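Local coordinates for protein tRNA (uracil(54)-C(5))-methyltransferase (Pyrococcus abyssi, PDB 2JJQ) that methylates C5 of uridine 54 in tRNA, using S-adenosyl-L-methionine as methyl donor and leaving S-adenosyl-L-homocysteine, at residues A[133-138]-A[180-185]; A[191-196]-A[211-216]; A[230-235]-A[243-248]. All blocks are in the same frame, centred on the assembly; numbering follows the deposited sequence.

Contact 1: residues A[133-138]-A[180-185]; sequences LAITKD and ISVWNI
Two backbone hydrogen bonds join Trp183 to the end of strand 130-136. Trp183 N donates to Ile135 O at 3.2 Å, and Lys137 N donates to Trp183 O at 2.8 Å. The bonds bracket Thr136, whose CA lies 3.1 Å from Trp183 O as a CA-H...O contact. This is a single bridge: the touching parts run at 94° to each other and 180-185 forms no regular strand, consistent with an isolated bridge.

Side chains pack around this junction. Val182 lays its two methyls along the strand end: CG1 meets Ile135 CG2 at 3.6 Å, the two side chains crossing at about a right angle, while CG2 lies against the backbone at Thr136 C and Lys137 N. Beyond Trp183, Ile185 sends CD1 to Thr136 CG2 at 3.4 Å, a tight methyl contact. With chi1 at 75°, Thr136 CG2 lies anti to the carbonyl carbon and toward Ile185, and OG1 hydrogen-bonds Gly139 O. Ile185 CG1 also covers the rim of one face of the Trp183 indole, and Ala134 CB approaches CZ3 of that ring obliquely at 4.2 Å.

Farther out, Arg193 makes a cation-pi contact with the indole and Tyr194 meets it at a steep angle, both from strand 192-199. Ile135 packs on Leu171 and Ile175 of helix 162-178. The chemistry is therefore that of a loop pinned at one residue: two main-chain bonds fix Trp183 at the strand end, and apolar contacts from Val182 and Ile185 add to them, no charged pair joining the two segments.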
loop_
_atom_site.group_PDB
_atom_site.type_symbol
_atom_site.label_atom_id
_atom_site.label_comp_id
_atom_site.label_asym_id
_atom_site.label_seq_id
_atom_site.Cartn_x
_atom_site.Cartn_y
_atom_site.Cartn_z
ATOM N N LEU A 133 8.143 11.904 -0.962
ATOM C CA LEU A 133 7.976 13.321 -1.237
ATOM C C LEU A 133 8.959 13.758 -2.306
ATOM O O LEU A 133 10.174 13.528 -2.194
ATOM C CB LEU A 133 8.231 14.128 0.043
ATOM C CG LEU A 133 7.286 13.842 1.218
ATOM C CD1 LEU A 133 7.899 14.335 2.517
ATOM C CD2 LEU A 133 5.959 14.519 0.952
ATOM N N ALA A 134 8.439 14.347 -3.384
ATOM C CA ALA A 134 9.289 14.932 -4.379
ATOM C C ALA A 134 9.877 16.263 -3.880
ATOM O O ALA A 134 9.192 17.040 -3.202
ATOM C CB ALA A 134 8.511 15.125 -5.744
ATOM N N ILE A 135 11.139 16.531 -4.238
ATOM C CA ILE A 135 11.829 17.729 -3.712
ATOM C C ILE A 135 12.183 18.588 -4.928
ATOM O O ILE A 135 13.095 18.295 -5.658
ATOM C CB ILE A 135 13.102 17.333 -2.919
ATOM C CG1 ILE A 135 12.749 16.297 -1.825
ATOM C CG2 ILE A 135 13.857 18.570 -2.369
ATOM C CD1 ILE A 135 13.992 15.601 -1.297
ATOM N N THR A 136 11.423 19.649 -5.167
ATOM C CA THR A 136 11.579 20.325 -6.445
ATOM C C THR A 136 11.804 21.819 -6.263
ATOM O O THR A 136 11.640 22.368 -5.172
ATOM C CB THR A 136 10.340 20.105 -7.349
ATOM O OG1 THR A 136 9.262 20.909 -6.863
ATOM C CG2 THR A 136 9.859 18.657 -7.293
ATOM N N LYS A 137 12.205 22.470 -7.358
ATOM C CA LYS A 137 12.418 23.912 -7.337
ATOM C C LYS A 137 11.206 24.638 -6.737
ATOM O O LYS A 137 11.335 25.461 -5.821
ATOM C CB LYS A 137 12.773 24.402 -8.751
ATOM C CG LYS A 137 12.896 25.913 -8.886
ATOM C CD LYS A 137 13.454 26.309 -10.264
ATOM C CE LYS A 137 13.236 27.802 -10.527
ATOM N NZ LYS A 137 11.770 28.127 -10.432
ATOM N N ASP A 138 10.015 24.277 -7.187
ATOM C CA ASP A 138 8.806 24.948 -6.703
ATOM C C ASP A 138 8.079 24.316 -5.524
ATOM O O ASP A 138 6.908 24.588 -5.298
ATOM C CB ASP A 138 7.840 25.168 -7.862
ATOM C CG ASP A 138 8.298 26.309 -8.767
ATOM O OD1 ASP A 138 8.859 27.301 -8.223
ATOM O OD2 ASP A 138 8.121 26.208 -9.998
ATOM N N ILE A 180 21.779 22.709 -1.491
ATOM C CA ILE A 180 21.631 21.492 -2.273
ATOM C C ILE A 180 20.780 21.725 -3.529
ATOM O O ILE A 180 19.674 22.260 -3.446
ATOM C CB ILE A 180 20.963 20.391 -1.420
ATOM C CG1 ILE A 180 21.734 20.217 -0.101
ATOM C CG2 ILE A 180 20.854 19.108 -2.232
ATOM C CD1 ILE A 180 21.194 19.054 0.773
ATOM N N SER A 181 21.277 21.254 -4.660
ATOM C CA SER A 181 20.588 21.350 -5.949
ATOM C C SER A 181 19.354 20.438 -5.934
ATOM O O SER A 181 19.436 19.295 -5.520
ATOM C CB SER A 181 21.582 20.971 -7.078
ATOM O OG SER A 181 21.051 20.117 -8.067
ATOM N N VAL A 182 18.197 20.965 -6.306
ATOM C CA VAL A 182 16.969 20.153 -6.274
ATOM C C VAL A 182 16.344 19.968 -7.675
ATOM O O VAL A 182 16.841 20.481 -8.677
ATOM C CB VAL A 182 15.917 20.671 -5.259
ATOM C CG1 VAL A 182 16.461 20.665 -3.827
ATOM C CG2 VAL A 182 15.378 22.072 -5.677
ATOM N N TRP A 183 15.287 19.175 -7.746
ATOM C CA TRP A 183 14.754 18.727 -9.057
ATOM C C TRP A 183 14.072 19.884 -9.730
ATOM O O TRP A 183 13.147 20.501 -9.163
ATOM C CB TRP A 183 13.719 17.644 -8.813
ATOM C CG TRP A 183 13.192 16.882 -9.991
ATOM C CD1 TRP A 183 13.542 17.000 -11.302
ATOM C CD2 TRP A 183 12.288 15.786 -9.909
ATOM N NE1 TRP A 183 12.829 16.083 -12.073
ATOM C CE2 TRP A 183 12.080 15.305 -11.223
ATOM C CE3 TRP A 183 11.618 15.172 -8.848
ATOM C CZ2 TRP A 183 11.224 14.242 -11.493
ATOM C CZ3 TRP A 183 10.771 14.116 -9.123
ATOM C CH2 TRP A 183 10.591 13.658 -10.433
ATOM N N ASN A 184 14.503 20.162 -10.954
ATOM C CA ASN A 184 13.801 21.124 -11.803
ATOM C C ASN A 184 13.004 20.284 -12.754
ATOM O O ASN A 184 13.576 19.672 -13.661
ATOM C CB ASN A 184 14.804 21.901 -12.623
ATOM C CG ASN A 184 14.137 22.772 -13.705
ATOM O OD1 ASN A 184 12.936 22.668 -13.958
ATOM N ND2 ASN A 184 14.933 23.635 -14.332
ATOM N N ILE A 185 11.693 20.221 -12.532
ATOM C CA ILE A 185 10.835 19.326 -13.330
ATOM C C ILE A 185 10.710 19.696 -14.821
ATOM O O ILE A 185 10.577 18.816 -15.679
ATOM C CB ILE A 185 9.459 19.216 -12.702
ATOM C CG1 ILE A 185 9.577 18.449 -11.387
ATOM C CG2 ILE A 185 8.504 18.512 -13.675
ATOM C CD1 ILE A 185 8.457 18.761 -10.423
#

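Contact 2: residues A[191-196]-A[211-216]; sequences FLRYMV and VTKEGN
The Phe191 ring carries Thr212 on one face and backbone at its rim. Thr212 CB stands 3.7 Å from the ring centroid, 21° off the normal, a CH-pi contact displaced toward the rim, and the two side chains lie alongside, pointing the same way. Glu214 O lies at the ring edge, near its plane, 3.6 Å from CD1. Gly215 CA comes obliquely to within 3.4 Å of Phe191 CE1. With CG anti to its backbone N (chi1 170°), Phe191 reaches along the turn that follows Thr212, whose OG1 donates to Lys213 O and also bonds Trp231 NE1.

The second flat group is the Arg193 guanidinium. Lys213 CG lies over one of its faces, 3.5 Å from CZ, so the contact is made by aliphatic carbon; Lys213 NZ is carried on to Asn234 O. Arg193 NE bonds Gly190 O.

The backbones of the two segments pair antiparallel. Lys213 N donates to Phe191 O, and Val211 N to Tyr194 O at 2.8 Å. Val211 O accepts twice, from Arg193 N at 2.9 Å and from Tyr194 N at 3.1 Å. Tyr194, whose OH hydrogen-bonds Asp239 OD1, also meets Val211 through their CB atoms, while Leu192 CD1 touches Thr212 CG2 on the other face of the sheet. Two residues set against one, with a shared acceptor and a register shift of one, define a classic beta bulge in the hairpin of strands 192-199 and 206-212.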
loop_
_atom_site.group_PDB
_atom_site.type_symbol
_atom_site.label_atom_id
_atom_site.label_comp_id
_atom_site.label_asym_id
_atom_site.label_seq_id
_atom_site.Cartn_x
_atom_site.Cartn_y
_atom_site.Cartn_z
ATOM N N PHE A 191 19.954 17.606 -8.420
ATOM C CA PHE A 191 20.580 16.474 -7.738
ATOM C C PHE A 191 19.548 15.753 -6.878
ATOM O O PHE A 191 19.316 14.565 -7.068
ATOM C CB PHE A 191 21.759 16.967 -6.883
ATOM C CG PHE A 191 22.340 15.922 -5.954
ATOM C CD1 PHE A 191 22.988 14.807 -6.468
ATOM C CD2 PHE A 191 22.272 16.104 -4.566
ATOM C CE1 PHE A 191 23.537 13.858 -5.613
ATOM C CE2 PHE A 191 22.814 15.165 -3.694
ATOM C CZ PHE A 191 23.435 14.054 -4.203
ATOM N N LEU A 192 18.922 16.467 -5.955
ATOM C CA LEU A 192 18.009 15.817 -5.024
ATOM C C LEU A 192 16.606 15.616 -5.660
ATOM O O LEU A 192 16.010 16.569 -6.151
ATOM C CB LEU A 192 17.949 16.660 -3.724
ATOM C CG LEU A 192 17.139 16.196 -2.529
ATOM C CD1 LEU A 192 17.516 14.734 -2.188
ATOM C CD2 LEU A 192 17.427 17.152 -1.342
ATOM N N ARG A 193 16.076 14.390 -5.645
ATOM C CA ARG A 193 14.780 14.109 -6.308
ATOM C C ARG A 193 13.642 13.795 -5.305
ATOM O O ARG A 193 12.562 14.380 -5.407
ATOM C CB ARG A 193 14.928 12.978 -7.330
ATOM C CG ARG A 193 16.006 13.232 -8.395
ATOM C CD ARG A 193 15.645 14.525 -9.187
ATOM N NE ARG A 193 16.629 14.973 -10.179
ATOM C CZ ARG A 193 16.562 14.666 -11.473
ATOM N NH1 ARG A 193 15.597 13.871 -11.888
ATOM N NH2 ARG A 193 17.474 15.121 -12.329
ATOM N N TYR A 194 13.868 12.867 -4.363
ATOM C CA TYR A 194 12.833 12.466 -3.405
ATOM C C TYR A 194 13.408 12.350 -2.009
ATOM O O TYR A 194 14.584 11.953 -1.848
ATOM C CB TYR A 194 12.228 11.066 -3.760
ATOM C CG TYR A 194 11.383 11.055 -5.018
ATOM C CD1 TYR A 194 10.038 11.380 -4.972
ATOM C CD2 TYR A 194 11.944 10.711 -6.237
ATOM C CE1 TYR A 194 9.276 11.396 -6.120
ATOM C CE2 TYR A 194 11.170 10.712 -7.430
ATOM C CZ TYR A 194 9.831 11.059 -7.342
ATOM O OH TYR A 194 9.049 11.085 -8.481
ATOM N N MET A 195 12.565 12.626 -1.012
ATOM C CA MET A 195 12.841 12.249 0.360
ATOM C C MET A 195 11.764 11.209 0.669
ATOM O O MET A 195 10.588 11.545 0.655
ATOM C CB MET A 195 12.641 13.424 1.315
ATOM C CG MET A 195 12.656 12.968 2.811
ATOM S SD MET A 195 12.835 14.281 4.042
ATOM C CE MET A 195 11.235 15.106 3.924
ATOM N N VAL A 196 12.166 9.964 0.890
ATOM C CA VAL A 196 11.174 8.926 1.244
ATOM C C VAL A 196 11.247 8.727 2.743
ATOM O O VAL A 196 12.350 8.529 3.293
ATOM C CB VAL A 196 11.485 7.584 0.542
ATOM C CG1 VAL A 196 10.481 6.464 1.062
ATOM C CG2 VAL A 196 11.471 7.706 -0.992
ATOM N N VAL A 211 16.740 10.227 -2.287
ATOM C CA VAL A 211 16.994 9.650 -3.582
ATOM C C VAL A 211 17.472 10.773 -4.491
ATOM O O VAL A 211 16.815 11.798 -4.588
ATOM C CB VAL A 211 15.690 9.009 -4.179
ATOM C CG1 VAL A 211 15.948 8.408 -5.522
ATOM C CG2 VAL A 211 15.040 7.954 -3.168
ATOM N N THR A 212 18.613 10.559 -5.148
ATOM C CA THR A 212 19.278 11.579 -5.917
ATOM C C THR A 212 19.777 11.035 -7.260
ATOM O O THR A 212 19.757 9.821 -7.545
ATOM C CB THR A 212 20.513 12.108 -5.147
ATOM O OG1 THR A 212 21.563 11.156 -5.287
ATOM C CG2 THR A 212 20.204 12.349 -3.611
ATOM N N LYS A 213 20.226 11.950 -8.112
ATOM C CA LYS A 213 21.023 11.547 -9.238
ATOM C C LYS A 213 22.508 11.451 -8.800
ATOM O O LYS A 213 22.839 11.579 -7.604
ATOM C CB LYS A 213 20.793 12.532 -10.395
ATOM C CG LYS A 213 19.311 12.627 -10.800
ATOM C CD LYS A 213 18.679 11.289 -11.195
ATOM C CE LYS A 213 19.170 10.770 -12.525
ATOM N NZ LYS A 213 18.574 9.441 -12.918
ATOM N N GLU A 214 23.400 11.205 -9.747
ATOM C CA GLU A 214 24.838 11.129 -9.448
ATOM C C GLU A 214 25.328 12.452 -8.852
ATOM O O GLU A 214 24.874 13.541 -9.216
ATOM C CB GLU A 214 25.617 10.729 -10.719
ATOM C CG GLU A 214 25.307 9.303 -11.291
ATOM C CD GLU A 214 24.027 9.230 -12.168
ATOM O OE1 GLU A 214 23.259 10.241 -12.244
ATOM O OE2 GLU A 214 23.794 8.150 -12.797
ATOM N N GLY A 215 26.219 12.383 -7.881
ATOM C CA GLY A 215 26.528 13.577 -7.138
ATOM C C GLY A 215 27.119 13.190 -5.801
ATOM O O GLY A 215 27.486 12.041 -5.583
ATOM N N ASN A 216 27.176 14.156 -4.907
ATOM C CA ASN A 216 27.743 13.974 -3.584
ATOM C C ASN A 216 26.811 14.594 -2.553
ATOM O O ASN A 216 26.649 15.815 -2.483
ATOM C CB ASN A 216 29.125 14.665 -3.569
ATOM C CG ASN A 216 30.054 14.143 -4.688
ATOM O OD1 ASN A 216 30.301 14.827 -5.707
ATOM N ND2 ASN A 216 30.544 12.919 -4.516
#

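Contact 3: residues A[230-235]-A[243-248]; sequences YWSVNR and GDIERF
Phe248 CB sits over the Tyr230 ring, 3.5 Å from its centroid and 4° off the normal, in the first of two CH-pi contacts; the rings themselves are slid apart and barely overlap. Ile245 CG2 lies in plane at the Tyr230 edge. On the other side of the sheet Glu246 CG covers the six-membered ring of Trp231 at 3.5 Å from its centroid, placed there with CG anti to the backbone N (chi1 180°).

Arg235, Asp244 and Glu246 form a salt-bridge network. Arg235 NH1 bonds the anti lone pair of Asp244 OD2 at 3.0 Å, the two planes 22° apart, whereas its NH2 bond to Glu246 OE1 is weak at 3.5 Å.

Among backbone bonds of this antiparallel hairpin of 228-233 and the outermost strand 244-250, Trp231 N donates to Arg247 O at 2.8 Å, and Trp231 O accepts from both Glu246 N and Arg247 N, the mark of a classic beta bulge. A water accepts from Gly243 N and donates to Ser232 OG, which also hydrogen-bonds Asn209 OD1.

The bulge turns Glu246 toward the partner strand, where its carboxylate shares Arg235 with Asp244; the weak second bond suggests that Asp244 contributes more.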
loop_
_atom_site.group_PDB
_atom_site.type_symbol
_atom_site.label_atom_id
_atom_site.label_comp_id
_atom_site.label_asym_id
_atom_site.label_seq_id
_atom_site.Cartn_x
_atom_site.Cartn_y
_atom_site.Cartn_z
ATOM N N TYR A 230 19.435 7.265 4.849
ATOM C CA TYR A 230 19.965 6.605 3.685
ATOM C C TYR A 230 20.120 7.629 2.570
ATOM O O TYR A 230 19.335 8.605 2.490
ATOM C CB TYR A 230 18.982 5.560 3.192
ATOM C CG TYR A 230 19.303 4.160 3.675
ATOM C CD1 TYR A 230 20.062 3.279 2.871
ATOM C CD2 TYR A 230 18.858 3.721 4.893
ATOM C CE1 TYR A 230 20.353 2.010 3.272
ATOM C CE2 TYR A 230 19.140 2.425 5.318
ATOM C CZ TYR A 230 19.870 1.556 4.491
ATOM O OH TYR A 230 20.151 0.255 4.923
ATOM N N TRP A 231 21.144 7.409 1.750
ATOM C CA TRP A 231 21.318 8.082 0.483
ATOM C C TRP A 231 21.287 7.017 -0.610
ATOM O O TRP A 231 22.078 6.082 -0.567
ATOM C CB TRP A 231 22.666 8.815 0.471
ATOM C CG TRP A 231 23.015 9.421 -0.853
ATOM C CD1 TRP A 231 22.155 9.835 -1.861
ATOM C CD2 TRP A 231 24.333 9.670 -1.321
ATOM N NE1 TRP A 231 22.893 10.347 -2.928
ATOM C CE2 TRP A 231 24.230 10.241 -2.625
ATOM C CE3 TRP A 231 25.604 9.529 -0.735
ATOM C CZ2 TRP A 231 25.360 10.655 -3.349
ATOM C CZ3 TRP A 231 26.727 9.903 -1.478
ATOM C CH2 TRP A 231 26.596 10.455 -2.768
ATOM N N SER A 232 20.370 7.155 -1.576
ATOM C CA SER A 232 20.222 6.227 -2.681
ATOM C C SER A 232 20.368 7.044 -3.967
ATOM O O SER A 232 19.929 8.171 -4.030
ATOM C CB SER A 232 18.849 5.565 -2.690
ATOM O OG SER A 232 18.613 4.846 -1.480
ATOM N N VAL A 233 20.966 6.447 -4.978
ATOM C CA VAL A 233 21.199 7.121 -6.249
ATOM C C VAL A 233 20.420 6.375 -7.315
ATOM O O VAL A 233 20.644 5.183 -7.582
ATOM C CB VAL A 233 22.678 7.205 -6.621
ATOM C CG1 VAL A 233 22.819 7.789 -8.029
ATOM C CG2 VAL A 233 23.417 8.063 -5.630
ATOM N N ASN A 234 19.451 7.072 -7.880
ATOM C CA ASN A 234 18.662 6.494 -8.948
ATOM C C ASN A 234 19.478 6.680 -10.219
ATOM O O ASN A 234 19.551 7.793 -10.776
ATOM C CB ASN A 234 17.291 7.157 -9.077
ATOM C CG ASN A 234 16.629 6.838 -10.421
ATOM O OD1 ASN A 234 16.946 5.803 -11.006
ATOM N ND2 ASN A 234 15.772 7.745 -10.935
ATOM N N ARG A 235 20.117 5.602 -10.663
ATOM C CA ARG A 235 20.950 5.660 -11.889
ATOM C C ARG A 235 20.225 5.324 -13.214
ATOM O O ARG A 235 20.861 5.261 -14.287
ATOM C CB ARG A 235 22.166 4.750 -11.736
ATOM C CG ARG A 235 23.089 5.201 -10.638
ATOM C CD ARG A 235 24.467 4.601 -10.735
ATOM N NE ARG A 235 25.316 5.248 -9.744
ATOM C CZ ARG A 235 25.411 4.866 -8.468
ATOM N NH1 ARG A 235 24.718 3.830 -8.016
ATOM N NH2 ARG A 235 26.203 5.517 -7.637
ATOM N N GLY A 243 16.576 3.981 -5.412
ATOM C CA GLY A 243 17.757 3.887 -6.255
ATOM C C GLY A 243 18.734 2.921 -5.619
ATOM O O GLY A 243 18.404 2.223 -4.653
ATOM N N ASP A 244 19.948 2.927 -6.122
ATOM C CA ASP A 244 21.010 2.076 -5.551
ATOM C C ASP A 244 21.441 2.634 -4.207
ATOM O O ASP A 244 21.662 3.810 -4.094
ATOM C CB ASP A 244 22.226 2.077 -6.502
ATOM C CG ASP A 244 21.879 1.529 -7.905
ATOM O OD1 ASP A 244 20.972 0.672 -7.988
ATOM O OD2 ASP A 244 22.519 1.951 -8.909
ATOM N N ILE A 245 21.571 1.781 -3.201
ATOM C CA ILE A 245 22.015 2.203 -1.914
ATOM C C ILE A 245 23.461 2.704 -2.005
ATOM O O ILE A 245 24.358 1.949 -2.389
ATOM C CB ILE A 245 21.964 1.013 -0.932
ATOM C CG1 ILE A 245 20.503 0.519 -0.810
ATOM C CG2 ILE A 245 22.595 1.406 0.397
ATOM C CD1 ILE A 245 19.515 1.598 -0.351
ATOM N N GLU A 246 23.664 3.954 -1.636
ATOM C CA GLU A 246 24.979 4.545 -1.652
ATOM C C GLU A 246 25.600 4.616 -0.255
ATOM O O GLU A 246 26.804 4.347 -0.082
ATOM C CB GLU A 246 24.883 5.907 -2.312
ATOM C CG GLU A 246 26.179 6.687 -2.415
ATOM C CD GLU A 246 27.181 6.079 -3.387
ATOM O OE1 GLU A 246 26.787 5.233 -4.210
ATOM O OE2 GLU A 246 28.366 6.479 -3.308
ATOM N N ARG A 247 24.827 5.057 0.728
ATOM C CA ARG A 247 25.359 5.175 2.105
ATOM C C ARG A 247 24.183 5.227 3.044
ATOM O O ARG A 247 23.102 5.697 2.649
ATOM C CB ARG A 247 26.169 6.500 2.213
ATOM C CG ARG A 247 26.972 6.620 3.560
ATOM C CD ARG A 247 28.188 7.561 3.319
ATOM N NE ARG A 247 28.888 7.794 4.594
ATOM C CZ ARG A 247 29.948 8.599 4.697
ATOM N NH1 ARG A 247 30.409 9.215 3.606
ATOM N NH2 ARG A 247 30.530 8.780 5.862
ATOM N N PHE A 248 24.389 4.736 4.266
ATOM C CA PHE A 248 23.477 5.008 5.359
ATOM C C PHE A 248 24.262 5.408 6.600
ATOM O O PHE A 248 25.454 5.065 6.728
ATOM C CB PHE A 248 22.556 3.762 5.617
ATOM C CG PHE A 248 23.284 2.539 6.192
ATOM C CD1 PHE A 248 23.764 1.529 5.349
ATOM C CD2 PHE A 248 23.441 2.402 7.551
ATOM C CE1 PHE A 248 24.435 0.393 5.885
ATOM C CE2 PHE A 248 24.065 1.259 8.106
ATOM C CZ PHE A 248 24.569 0.265 7.235
HETATM O O HOH W 1 16.432 3.632 -2.596
#

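How the contacts relate
From the N terminus, contact 1 closes first, bringing the loop after helix 162-178 back to the end of strand 130-136 and closing a loop of chain that contains that helix. Contact 2 follows, closing the hairpin of strands 192-199 and 206-212, and contact 3 closes the hairpin of 228-233 and 244-250. The three are in series, neither nested nor crossed. All three reach one five-stranded mixed sheet, with 130-136 and 244-250 outermost. Contacts 1 and 2 touch, Ser181 OG lying 2.8 Å from Phe191 N. The hairpins join through parallel neighbours 206-212 and 228-233, where Thr212 O and Asn234 N make a probable hydrogen bond. Contacts 1 and 3 stay apart, centres about 17 Å.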